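Local coordinates for protein pyridoxal kinase (Lactobacillus plantarum, PDB 3H74) that probably phosphorylates pyridoxal, a form of vitamin B6, on its 5'-hydroxyl with ATP to give pyridoxal 5'-phosphate, at residues 45-49 / 257-261. Coordinates in Å, arbitrary orientation, origin at the centre of the assembly. Residue numbers count along the deposited sequence, not the author numbering.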
# COMPACT_ATOMS: atom_id res chain seq x y z
N HIS A 45 -7.90 -13.34 -6.77
CA HIS A 45 -7.57 -13.00 -5.40
C HIS A 45 -8.20 -14.01 -4.44
O HIS A 45 -8.96 -14.91 -4.84
CB HIS A 45 -7.84 -11.53 -5.04
CG HIS A 45 -9.28 -11.12 -5.04
ND1 HIS A 45 -10.24 -11.71 -4.25
CD2 HIS A 45 -9.90 -10.11 -5.70
CE1 HIS A 45 -11.40 -11.10 -4.44
NE2 HIS A 45 -11.22 -10.13 -5.32
N THR A 46 -7.84 -13.88 -3.17
CA THR A 46 -8.16 -14.89 -2.16
C THR A 46 -9.49 -14.66 -1.43
O THR A 46 -9.77 -15.35 -0.44
CB THR A 46 -7.01 -15.01 -1.13
OG1 THR A 46 -6.66 -13.71 -0.65
CG2 THR A 46 -5.77 -15.63 -1.78
N SER A 47 -10.32 -13.74 -1.92
CA SER A 47 -11.56 -13.41 -1.23
C SER A 47 -12.82 -13.69 -2.07
O SER A 47 -13.35 -12.79 -2.71
CB SER A 47 -11.52 -11.96 -0.74
OG SER A 47 -10.44 -11.74 0.16
N GLY A 48 -13.28 -14.94 -2.08
CA GLY A 48 -14.60 -15.24 -2.66
C GLY A 48 -14.68 -16.11 -3.90
O GLY A 48 -15.77 -16.40 -4.39
N TYR A 49 -13.53 -16.52 -4.43
CA TYR A 49 -13.50 -17.36 -5.62
C TYR A 49 -13.15 -18.82 -5.31
O TYR A 49 -12.97 -19.62 -6.23
CB TYR A 49 -12.47 -16.84 -6.63
CG TYR A 49 -12.69 -15.44 -7.14
CD1 TYR A 49 -13.53 -15.20 -8.23
CD2 TYR A 49 -12.01 -14.37 -6.58
CE1 TYR A 49 -13.70 -13.90 -8.73
CE2 TYR A 49 -12.16 -13.08 -7.07
CZ TYR A 49 -13.00 -12.85 -8.13
OH TYR A 49 -13.13 -11.56 -8.59
N ASP A 257 -19.62 -8.79 -6.24
CA ASP A 257 -18.97 -7.94 -5.24
C ASP A 257 -17.49 -8.24 -5.01
O ASP A 257 -16.86 -7.63 -4.15
CB ASP A 257 -19.75 -7.93 -3.91
CG ASP A 257 -19.71 -9.26 -3.18
OD1 ASP A 257 -19.02 -10.21 -3.63
OD2 ASP A 257 -20.39 -9.37 -2.13
N ARG A 258 -16.92 -9.17 -5.77
CA ARG A 258 -15.52 -9.55 -5.59
C ARG A 258 -14.54 -8.63 -6.31
O ARG A 258 -13.42 -8.42 -5.83
CB ARG A 258 -15.30 -11.01 -5.98
CG ARG A 258 -16.11 -11.97 -5.12
CD ARG A 258 -16.13 -13.37 -5.68
NE ARG A 258 -16.76 -13.43 -6.99
CZ ARG A 258 -17.04 -14.56 -7.63
NH1 ARG A 258 -16.78 -15.73 -7.05
NH2 ARG A 258 -17.60 -14.53 -8.83
N GLN A 259 -14.94 -8.09 -7.46
CA GLN A 259 -14.06 -7.22 -8.23
C GLN A 259 -13.66 -5.99 -7.42
O GLN A 259 -14.47 -5.41 -6.71
CB GLN A 259 -14.75 -6.78 -9.52
CG GLN A 259 -13.86 -5.97 -10.46
CD GLN A 259 -14.58 -5.54 -11.71
OE1 GLN A 259 -15.45 -6.25 -12.21
NE2 GLN A 259 -14.21 -4.37 -12.25
N GLY A 260 -12.40 -5.60 -7.54
CA GLY A 260 -11.91 -4.43 -6.85
C GLY A 260 -12.54 -3.12 -7.30
O GLY A 260 -13.27 -3.05 -8.30
N VAL A 261 -12.23 -2.07 -6.54
CA VAL A 261 -12.81 -0.74 -6.75
C VAL A 261 -12.66 -0.24 -8.19
O VAL A 261 -11.63 -0.48 -8.84
CB VAL A 261 -12.23 0.25 -5.70
CG1 VAL A 261 -10.76 0.51 -5.92
CG2 VAL A 261 -12.99 1.52 -5.64
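Two hydrogen bonds, both made by Arg-258, hold these loops together. His-45 NE2 donates to Arg-258 O at 2.8 Å, and Arg-258 NH1 donates to Gly-48 O at 2.9 Å. The imidazole works at both nitrogens: His-45 ND1 accepts from Ser-47 N at 3.1 Å, which helps orient the ring and is consistent with the proton sitting on NE2, the nitrogen that donates to Arg-258 O. Arg-258 NE forms a salt bridge with Asp-256 of its own loop, while Arg-258 O also accepts a hydrogen bond from Asn-211, just ahead of helix 213-226. In this ribokinase-like fold the 45-49 loop follows strand 32-42 of the central sheet, while 257-261 links helices 231-251 and 264-274; the contact thus joins two chain regions some 200 residues apart, at the protein surface. Further out, the Tyr-49 ring lies against the arginine's aliphatic arm in a CH-pi contact, Arg-258 CD sitting 3.9 Å from the ring centroid, almost on its normal. Tyr-49 OH reaches Arg-258 CB at 3.4 Å. Gly-48 has no side chain to block the arm: a CB there would clash with Arg-258 CD and, at its phi of 115°, would also jam against the Ser-47 carbonyl O.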